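Local coordinates for malonate decarboxylase subunit alpha (Acinetobacter baumannii ATCC 17978, PDB 6MPR), which probably serves as the transferase subunit of malonate decarboxylase, exchanging acetyl for malonyl on the acyl carrier protein of the complex, at residues Ile257-Asn262 against Glu286-Lys291; Ala276-Leu281 against Arg296-Asn301; Thr305-Ile310 against Leu325-Tyr330. One frame throughout, in Å; residues are numbered along the deposited sequence. Where two conformers were deposited one is given.

The three contacts lie in one region, beside the parallel strands 265-268, 297-299 and 317-319 of the mixed sheet. Contact 1 ties the ends of helices 244-261 and 272-287; contact 2 sets the latter helix against strand 297-299, which leads on to helix 307-311, joined in contact 3 to helix 328-332. Contacts 1 and 2 overlap along the chain and pack (Tyr-258 OH to Ile-277 CD1, 3.7 Å); contact 3 follows both. Their centres lie about 13 Å (1 to 2), 11 Å (2 to 3) and 23 Å (1 to 3) apart. Contacts 2 and 3 have a partly polar link, Glu-278 OE1 to Thr-305 OG1 (2.6 Å, a probable hydrogen bond). The contacts thus join consecutive helices and strands.

Contact 1. Residues Ile257-Asn262 against Glu286-Lys291; sequences IYEKHN and ESLGLK
Glu-259 lays its whole side chain against Leu-290, with Leu-288 touching its outer end, and the two leucines owe their placing to a Schellman motif that closes helix 272-287. Gly-289, at positive phi, is the first residue to leave helical geometry, and its N bonds back to Glu-286 O at 3.0 Å. The turn carries Leu-288 and Leu-290 round so that both direct their side chains at the last turns of helix 244-261, which itself finishes in a Schellman motif at Asn-262. The case illustrates how two helix ends can be joined through the aliphatic part of an acidic residue. Glu-259, its CG swung opposite the backbone N (chi1 -173°) and the chain extended beyond, passes at about a right angle across the fork of Leu-290. Its CG lies 3.8 Å from Leu-290 CD2, while CB approaches Leu-290 CD1 at 4.0 Å. The methyls of Leu-290 therefore meet methylene groups and the carboxylate carbon, and the buried leucine is further covered by Ile-254 and Trp-314. Leu-288 makes the smaller touch, its CD1 3.9 Å from Glu-259 OE1. That same oxygen forms a salt bridge with Arg-255, one turn back on the helix, and Leu-288 packs on this arginine as well; the ion pair probably steadies the carboxylate. The other oxygen reaches the opposite backbone through a water, which donates one hydrogen bond to Glu-259 OE2 (2.8 Å) and another to Leu-288 O (2.8 Å).

Contact 2. Residues Ala276-Leu281 against Arg296-Asn301; sequences AIELIL and RNWTLN
Glu-278 OE2, whose nearest neighbour on segment 296-301 is Leu-300 CD2 at 4.4 Å, is gripped by two imidazoles, being hydrogen-bonded to His-268 ND1 and His-303 ND1. The second oxygen, OE1, has Thr-305 OG1 as its partner, so a buried carboxylate is satisfied from three side chains and its rotation is presumably fixed. Trp-298 meets the aliphatic part of the residue: Glu-278 CG sits 4.4 Å from Trp-298 CH2, approaching the indole obliquely. One turn further along the helix, Leu-281 CD1 comes up to the edge of the same ring, near its plane, 4.2 Å from Trp-298 CZ2. With CG of the tryptophan anti to the carbonyl carbon (chi1 -61°), the six-membered ring leads toward the helix; the backbones stay well apart, with 11.5 Å between the CA atoms of Glu-278 and Trp-298. In the five-membered ring, Trp-298 NE1 is hydrogen-bonded to Cys-295 O, which probably helps to hold the orientation. Asn-297 and Thr-299 point to the opposite face of the strand, where both pack on Val-152 of the second subunit. The contact packs the helix of a beta-alpha-beta crossover on its second strand: strand 265-268, helix 272-287 and strand 297-299, consistent with the Rossmann-like order of the sheet.

Contact 3. Residues Thr305-Ile310 against Leu325-Tyr330; sequences TLIPAI and LGMEKY
Ile-307 and Tyr-330, whose CA atoms are 9.0 Å apart, bring the first turns of two short helices together, 307-311 and 328-332. The side chains of these two residues fill the spacing, sliding past one another in opposite directions. Tyr-330 reaches across: its CG is anti to the backbone N (chi1 178°), which sends the ring straight over to the other helix. Ile-307 lies over one face of that ring, CG1 standing 4.2 Å from the centroid and 23° off the normal, a CH-pi contact displaced toward the rim. Ile-310, one turn later, comes instead at the edge and in the ring plane, with Ile-310 CD1 3.8 Å from Tyr-330 CE2. The phenol is in this way fitted into the angle between two isoleucines of successive turns, one serving its face and the other its edge. Tyr-330 OH also lies close to aliphatic groups, 3.3 Å from Ile-310 CG2, but is hydrogen-bonded to Glu-311 OE2. Met-327 completes the arrangement. It meets Ile-307 tip to tip, SD 3.7 Å from CD1, and the bends at chi2 and chi3 fold the terminal methyl back so that CE lies 3.9 Å from Ile-307 CG1. Around this buried group, Ile-307 also touches Trp-553 of helix 547-553, Met-327 packs on Tyr-558, and Ile-310 meets Trp-20 of the second subunit. The site is plain apolar packing between helices, in which 328-332 is set against 307-311, the helix of a second beta-alpha-beta unit that leads from strand 297-299 to the parallel outermost strand 317-319.

Contact 1. Residues Ile257-Asn262 against Glu286-Lys291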
loop_
_atom_site.group_PDB
_atom_site.type_symbol
_atom_site.label_atom_id
_atom_site.label_comp_id
_atom_site.label_asym_id
_atom_site.label_seq_id
_atom_site.Cartn_x
_atom_site.Cartn_y
_atom_site.Cartn_z
ATOM N N ILE A 257 15.815 -20.936 7.088
ATOM C CA ILE A 257 14.653 -20.160 6.659
ATOM C C ILE A 257 14.649 -19.946 5.145
ATOM O O ILE A 257 13.701 -20.348 4.454
ATOM C CB ILE A 257 14.585 -18.808 7.395
ATOM C CG1 ILE A 257 14.676 -19.005 8.924
ATOM C CG2 ILE A 257 13.275 -18.095 7.037
ATOM C CD1 ILE A 257 14.559 -17.702 9.733
ATOM N N TYR A 258 15.691 -19.301 4.612
ATOM C CA TYR A 258 15.674 -18.935 3.194
ATOM C C TYR A 258 15.696 -20.178 2.313
ATOM O O TYR A 258 14.872 -20.326 1.400
ATOM C CB TYR A 258 16.864 -18.039 2.829
ATOM C CG TYR A 258 16.904 -16.664 3.475
ATOM C CD1 TYR A 258 15.903 -16.232 4.341
ATOM C CD2 TYR A 258 17.956 -15.795 3.200
ATOM C CE1 TYR A 258 15.967 -14.959 4.923
ATOM C CE2 TYR A 258 18.014 -14.539 3.764
ATOM C CZ TYR A 258 17.026 -14.131 4.622
ATOM O OH TYR A 258 17.124 -12.885 5.176
ATOM N N GLU A 259 16.641 -21.078 2.577
ATOM C CA GLU A 259 16.702 -22.329 1.831
ATOM C C GLU A 259 15.473 -23.192 2.108
ATOM O O GLU A 259 14.867 -23.746 1.184
ATOM C CB GLU A 259 17.975 -23.089 2.193
ATOM C CG GLU A 259 18.183 -24.326 1.318
ATOM C CD GLU A 259 19.430 -25.116 1.666
ATOM O OE1 GLU A 259 20.139 -24.763 2.636
ATOM O OE2 GLU A 259 19.701 -26.100 0.956
ATOM N N LYS A 260 15.096 -23.313 3.383
ATOM C CA LYS A 260 14.021 -24.222 3.776
ATOM C C LYS A 260 12.725 -23.905 3.045
ATOM O O LYS A 260 12.009 -24.813 2.605
ATOM C CB LYS A 260 13.798 -24.145 5.293
ATOM C CG LYS A 260 12.648 -25.036 5.794
ATOM C CD LYS A 260 12.484 -24.937 7.308
ATOM C CE LYS A 260 11.282 -25.752 7.779
ATOM N NZ LYS A 260 11.542 -27.218 7.716
ATOM N N HIS A 261 12.402 -22.619 2.918
ATOM C CA HIS A 261 11.135 -22.193 2.344
ATOM C C HIS A 261 11.266 -21.622 0.942
ATOM O O HIS A 261 10.271 -21.125 0.402
ATOM C CB HIS A 261 10.477 -21.156 3.255
ATOM C CG HIS A 261 10.293 -21.632 4.658
ATOM N ND1 HIS A 261 9.392 -22.618 4.990
ATOM C CD2 HIS A 261 10.897 -21.268 5.813
ATOM C CE1 HIS A 261 9.446 -22.842 6.293
ATOM N NE2 HIS A 261 10.348 -22.032 6.815
ATOM N N ASN A 262 12.457 -21.662 0.348
ATOM C CA ASN A 262 12.681 -21.217 -1.034
ATOM C C ASN A 262 12.335 -19.734 -1.209
ATOM O O ASN A 262 11.600 -19.347 -2.117
ATOM C CB ASN A 262 11.890 -22.093 -2.006
ATOM C CG ASN A 262 12.385 -21.978 -3.441
ATOM O OD1 ASN A 262 13.589 -21.851 -3.692
ATOM N ND2 ASN A 262 11.450 -22.013 -4.394
ATOM N N GLU A 286 27.074 -19.775 -1.295
ATOM C CA GLU A 286 27.685 -20.446 -2.443
ATOM C C GLU A 286 28.057 -21.888 -2.118
ATOM O O GLU A 286 27.882 -22.787 -2.950
ATOM C CB GLU A 286 28.916 -19.660 -2.899
ATOM C CG GLU A 286 29.756 -20.333 -3.976
ATOM C CD GLU A 286 29.015 -20.516 -5.277
ATOM O OE1 GLU A 286 29.399 -21.436 -6.035
ATOM O OE2 GLU A 286 28.058 -19.751 -5.546
ATOM N N SER A 287 28.572 -22.129 -0.912
ATOM C CA SER A 287 28.922 -23.483 -0.502
ATOM C C SER A 287 27.709 -24.410 -0.430
ATOM O O SER A 287 27.872 -25.630 -0.564
ATOM C CB SER A 287 29.628 -23.446 0.856
ATOM O OG SER A 287 28.676 -23.344 1.903
ATOM N N LEU A 288 26.507 -23.865 -0.239
ATOM C CA LEU A 288 25.261 -24.625 -0.237
ATOM C C LEU A 288 24.650 -24.753 -1.629
ATOM O O LEU A 288 23.591 -25.381 -1.770
ATOM C CB LEU A 288 24.240 -23.970 0.716
ATOM C CG LEU A 288 24.648 -23.875 2.193
ATOM C CD1 LEU A 288 23.611 -23.096 2.992
ATOM C CD2 LEU A 288 24.871 -25.269 2.791
ATOM N N GLY A 289 25.283 -24.167 -2.649
ATOM C CA GLY A 289 24.790 -24.245 -4.013
ATOM C C GLY A 289 23.554 -23.417 -4.287
ATOM O O GLY A 289 22.772 -23.762 -5.182
ATOM N N LEU A 290 23.362 -22.318 -3.557
ATOM C CA LEU A 290 22.085 -21.615 -3.554
ATOM C C LEU A 290 22.018 -20.401 -4.481
ATOM O O LEU A 290 20.980 -19.725 -4.499
ATOM C CB LEU A 290 21.735 -21.184 -2.122
ATOM C CG LEU A 290 21.497 -22.320 -1.121
ATOM C CD1 LEU A 290 21.282 -21.763 0.301
ATOM C CD2 LEU A 290 20.331 -23.187 -1.551
ATOM N N LYS A 291 23.073 -20.090 -5.243
ATOM C CA LYS A 291 23.023 -18.883 -6.066
ATOM C C LYS A 291 21.931 -19.011 -7.116
ATOM O O LYS A 291 21.827 -20.036 -7.799
ATOM C CB LYS A 291 24.364 -18.606 -6.745
ATOM C CG LYS A 291 24.329 -17.340 -7.616
ATOM C CD LYS A 291 25.578 -17.181 -8.476
ATOM C CE LYS A 291 26.833 -17.098 -7.618
ATOM N NZ LYS A 291 28.070 -17.003 -8.450
HETATM O O HOH W 1 22.176 -27.010 -0.027
#

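Contact 2. Residues Ala276-Leu281 against Arg296-Asn301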
loop_
_atom_site.group_PDB
_atom_site.type_symbol
_atom_site.label_atom_id
_atom_site.label_comp_id
_atom_site.label_asym_id
_atom_site.label_seq_id
_atom_site.Cartn_x
_atom_site.Cartn_y
_atom_site.Cartn_z
ATOM N N ALA A 276 25.421 -9.460 8.074
ATOM C CA ALA A 276 26.120 -10.741 8.004
ATOM C C ALA A 276 25.471 -11.673 6.989
ATOM O O ALA A 276 26.172 -12.374 6.249
ATOM C CB ALA A 276 26.176 -11.400 9.394
ATOM N N ILE A 277 24.134 -11.700 6.928
ATOM C CA ILE A 277 23.454 -12.517 5.916
ATOM C C ILE A 277 23.890 -12.096 4.519
ATOM O O ILE A 277 24.317 -12.924 3.697
ATOM C CB ILE A 277 21.921 -12.403 6.065
ATOM C CG1 ILE A 277 21.432 -13.131 7.315
ATOM C CG2 ILE A 277 21.220 -12.957 4.830
ATOM C CD1 ILE A 277 19.945 -12.939 7.561
ATOM N N GLU A 278 23.775 -10.794 4.230
ATOM C CA GLU A 278 24.154 -10.264 2.924
ATOM C C GLU A 278 25.596 -10.618 2.578
ATOM O O GLU A 278 25.894 -10.988 1.434
ATOM C CB GLU A 278 23.944 -8.747 2.908
ATOM C CG GLU A 278 22.486 -8.330 3.193
ATOM C CD GLU A 278 22.301 -6.862 3.539
ATOM O OE1 GLU A 278 23.193 -6.042 3.247
ATOM O OE2 GLU A 278 21.240 -6.538 4.124
ATOM N N LEU A 279 26.498 -10.546 3.560
ATOM C CA LEU A 279 27.922 -10.761 3.315
ATOM C C LEU A 279 28.340 -12.228 3.291
ATOM O O LEU A 279 29.452 -12.523 2.835
ATOM C CB LEU A 279 28.760 -10.010 4.354
ATOM C CG LEU A 279 28.761 -8.496 4.125
ATOM C CD1 LEU A 279 29.426 -7.760 5.288
ATOM C CD2 LEU A 279 29.449 -8.166 2.805
ATOM N N ILE A 280 27.503 -13.163 3.742
ATOM C CA ILE A 280 27.865 -14.568 3.633
ATOM C C ILE A 280 27.053 -15.303 2.579
ATOM O O ILE A 280 27.312 -16.484 2.342
ATOM C CB ILE A 280 27.795 -15.321 4.984
ATOM C CG1 ILE A 280 26.356 -15.525 5.453
ATOM C CG2 ILE A 280 28.661 -14.657 6.046
ATOM C CD1 ILE A 280 26.242 -16.460 6.633
ATOM N N LEU A 281 26.099 -14.650 1.921
ATOM C CA LEU A 281 25.517 -15.275 0.735
ATOM C C LEU A 281 26.577 -15.722 -0.263
ATOM O O LEU A 281 26.531 -16.885 -0.689
ATOM C CB LEU A 281 24.499 -14.335 0.077
ATOM C CG LEU A 281 23.144 -14.255 0.764
ATOM C CD1 LEU A 281 22.343 -13.159 0.093
ATOM C CD2 LEU A 281 22.430 -15.607 0.663
ATOM N N ARG A 296 16.658 -13.399 -4.776
ATOM C CA ARG A 296 16.858 -12.798 -6.092
ATOM C C ARG A 296 16.365 -11.357 -6.173
ATOM O O ARG A 296 17.047 -10.498 -6.748
ATOM C CB ARG A 296 16.164 -13.643 -7.154
ATOM C CG ARG A 296 16.770 -15.027 -7.280
ATOM C CD ARG A 296 16.275 -15.735 -8.524
ATOM N NE ARG A 296 14.875 -16.110 -8.395
ATOM C CZ ARG A 296 13.894 -15.629 -9.149
ATOM N NH1 ARG A 296 14.161 -14.754 -10.114
ATOM N NH2 ARG A 296 12.646 -16.035 -8.944
ATOM N N ASN A 297 15.208 -11.063 -5.596
ATOM C CA ASN A 297 14.541 -9.779 -5.787
ATOM C C ASN A 297 14.342 -9.093 -4.447
ATOM O O ASN A 297 13.790 -9.687 -3.518
ATOM C CB ASN A 297 13.209 -9.994 -6.504
ATOM C CG ASN A 297 13.374 -10.809 -7.761
ATOM O OD1 ASN A 297 14.017 -10.367 -8.713
ATOM N ND2 ASN A 297 12.812 -12.013 -7.772
ATOM N N TRP A 298 14.783 -7.842 -4.345
ATOM C CA TRP A 298 14.836 -7.168 -3.063
ATOM C C TRP A 298 14.045 -5.863 -3.059
ATOM O O TRP A 298 13.978 -5.144 -4.064
ATOM C CB TRP A 298 16.293 -6.869 -2.688
ATOM C CG TRP A 298 17.180 -8.083 -2.542
ATOM C CD1 TRP A 298 17.593 -8.945 -3.533
ATOM C CD2 TRP A 298 17.792 -8.533 -1.339
ATOM N NE1 TRP A 298 18.414 -9.914 -3.004
ATOM C CE2 TRP A 298 18.564 -9.675 -1.659
ATOM C CE3 TRP A 298 17.767 -8.082 -0.012
ATOM C CZ2 TRP A 298 19.303 -10.369 -0.700
ATOM C CZ3 TRP A 298 18.499 -8.778 0.939
ATOM C CH2 TRP A 298 19.263 -9.907 0.586
ATOM N N THR A 299 13.450 -5.567 -1.910
ATOM C CA THR A 299 13.016 -4.221 -1.561
ATOM C C THR A 299 13.963 -3.764 -0.462
ATOM O O THR A 299 13.913 -4.280 0.666
ATOM C CB THR A 299 11.559 -4.182 -1.099
ATOM O OG1 THR A 299 11.386 -5.084 0.006
ATOM C CG2 THR A 299 10.632 -4.590 -2.226
ATOM N N LEU A 300 14.843 -2.824 -0.797
ATOM C CA LEU A 300 15.977 -2.525 0.072
ATOM C C LEU A 300 16.631 -1.227 -0.387
ATOM O O LEU A 300 16.647 -0.930 -1.583
ATOM C CB LEU A 300 17.013 -3.664 0.019
ATOM C CG LEU A 300 17.988 -3.761 1.195
ATOM C CD1 LEU A 300 17.310 -4.497 2.354
ATOM C CD2 LEU A 300 19.235 -4.476 0.755
ATOM N N ASN A 301 17.196 -0.467 0.556
ATOM C CA ASN A 301 18.073 0.610 0.129
ATOM C C ASN A 301 19.379 0.018 -0.396
ATOM O O ASN A 301 19.624 -1.189 -0.280
ATOM C CB ASN A 301 18.293 1.600 1.269
ATOM C CG ASN A 301 17.178 2.627 1.352
ATOM O OD1 ASN A 301 16.154 2.491 0.682
ATOM N ND2 ASN A 301 17.368 3.653 2.170
#

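Contact 3. Residues Thr305-Ile310 against Leu325-Tyr330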
loop_
_atom_site.group_PDB
_atom_site.type_symbol
_atom_site.label_atom_id
_atom_site.label_comp_id
_atom_site.label_asym_id
_atom_site.label_seq_id
_atom_site.Cartn_x
_atom_site.Cartn_y
_atom_site.Cartn_z
ATOM N N THR A 305 26.769 -3.265 2.168
ATOM C CA THR A 305 27.062 -4.657 2.486
ATOM C C THR A 305 26.425 -5.634 1.506
ATOM O O THR A 305 26.747 -6.826 1.561
ATOM C CB THR A 305 26.615 -5.003 3.908
ATOM O OG1 THR A 305 25.222 -4.709 4.081
ATOM C CG2 THR A 305 27.438 -4.235 4.921
ATOM N N LEU A 306 25.541 -5.166 0.610
ATOM C CA LEU A 306 25.024 -6.010 -0.462
ATOM C C LEU A 306 25.935 -6.049 -1.687
ATOM O O LEU A 306 25.685 -6.843 -2.598
ATOM C CB LEU A 306 23.614 -5.539 -0.884
ATOM C CG LEU A 306 22.725 -6.537 -1.630
ATOM C CD1 LEU A 306 22.362 -7.698 -0.705
ATOM C CD2 LEU A 306 21.459 -5.835 -2.142
ATOM N N ILE A 307 26.989 -5.233 -1.734
ATOM C CA ILE A 307 27.835 -5.181 -2.932
ATOM C C ILE A 307 28.382 -6.556 -3.329
ATOM O O ILE A 307 28.278 -6.915 -4.510
ATOM C CB ILE A 307 28.931 -4.122 -2.765
ATOM C CG1 ILE A 307 28.297 -2.715 -2.763
ATOM C CG2 ILE A 307 29.977 -4.236 -3.874
ATOM C CD1 ILE A 307 29.283 -1.596 -2.506
ATOM N N PRO A 308 28.954 -7.359 -2.426
ATOM C CA PRO A 308 29.468 -8.666 -2.877
ATOM C C PRO A 308 28.379 -9.574 -3.445
ATOM O O PRO A 308 28.610 -10.269 -4.444
ATOM C CB PRO A 308 30.116 -9.238 -1.605
ATOM C CG PRO A 308 30.514 -8.020 -0.827
ATOM C CD PRO A 308 29.357 -7.074 -1.033
ATOM N N ALA A 309 27.190 -9.579 -2.839
ATOM C CA ALA A 309 26.075 -10.361 -3.369
ATOM C C ALA A 309 25.638 -9.870 -4.751
ATOM O O ALA A 309 25.199 -10.673 -5.581
ATOM C CB ALA A 309 24.892 -10.310 -2.390
ATOM N N ILE A 310 25.702 -8.555 -5.005
ATOM C CA ILE A 310 25.421 -8.065 -6.351
ATOM C C ILE A 310 26.518 -8.498 -7.311
ATOM O O ILE A 310 26.246 -9.016 -8.398
ATOM C CB ILE A 310 25.283 -6.536 -6.359
ATOM C CG1 ILE A 310 24.100 -6.097 -5.500
ATOM C CG2 ILE A 310 25.119 -6.030 -7.792
ATOM C CD1 ILE A 310 24.095 -4.595 -5.261
ATOM N N LEU A 325 24.268 7.150 1.020
ATOM C CA LEU A 325 25.374 8.048 0.720
ATOM C C LEU A 325 26.615 7.263 0.310
ATOM O O LEU A 325 26.964 6.244 0.917
ATOM C CB LEU A 325 25.693 8.925 1.931
ATOM C CG LEU A 325 24.596 9.870 2.414
ATOM C CD1 LEU A 325 25.196 10.759 3.478
ATOM C CD2 LEU A 325 24.025 10.691 1.253
ATOM N N GLY A 326 27.287 7.753 -0.730
ATOM C CA GLY A 326 28.441 7.070 -1.278
ATOM C C GLY A 326 28.138 5.965 -2.266
ATOM O O GLY A 326 29.069 5.461 -2.901
ATOM N N MET A 327 26.871 5.556 -2.414
ATOM C CA MET A 327 26.509 4.464 -3.305
ATOM C C MET A 327 25.954 4.944 -4.638
ATOM O O MET A 327 25.644 4.115 -5.498
ATOM C CB MET A 327 25.476 3.546 -2.625
ATOM C CG MET A 327 26.079 2.698 -1.509
ATOM S SD MET A 327 27.106 1.361 -2.137
ATOM C CE MET A 327 25.797 0.287 -2.727
ATOM N N GLU A 328 25.814 6.258 -4.835
ATOM C CA GLU A 328 25.101 6.737 -6.016
ATOM C C GLU A 328 25.808 6.342 -7.311
ATOM O O GLU A 328 25.152 5.979 -8.295
ATOM C CB GLU A 328 24.932 8.250 -5.937
ATOM C CG GLU A 328 24.204 8.719 -4.688
ATOM C CD GLU A 328 25.119 8.895 -3.466
ATOM O OE1 GLU A 328 26.346 8.625 -3.559
ATOM O OE2 GLU A 328 24.597 9.303 -2.405
ATOM N N LYS A 329 27.138 6.416 -7.343
ATOM C CA LYS A 329 27.852 6.100 -8.578
ATOM C C LYS A 329 27.863 4.597 -8.853
ATOM O O LYS A 329 27.806 4.177 -10.013
ATOM C CB LYS A 329 29.277 6.652 -8.512
ATOM N N TYR A 330 27.950 3.776 -7.799
ATOM C CA TYR A 330 27.807 2.330 -7.946
ATOM C C TYR A 330 26.431 1.977 -8.488
ATOM O O TYR A 330 26.299 1.211 -9.452
ATOM C CB TYR A 330 28.028 1.653 -6.591
ATOM C CG TYR A 330 27.861 0.150 -6.609
ATOM C CD1 TYR A 330 28.868 -0.661 -7.105
ATOM C CD2 TYR A 330 26.701 -0.455 -6.122
ATOM C CE1 TYR A 330 28.726 -2.032 -7.119
ATOM C CE2 TYR A 330 26.549 -1.823 -6.139
ATOM C CZ TYR A 330 27.566 -2.611 -6.640
ATOM O OH TYR A 330 27.443 -3.979 -6.647
#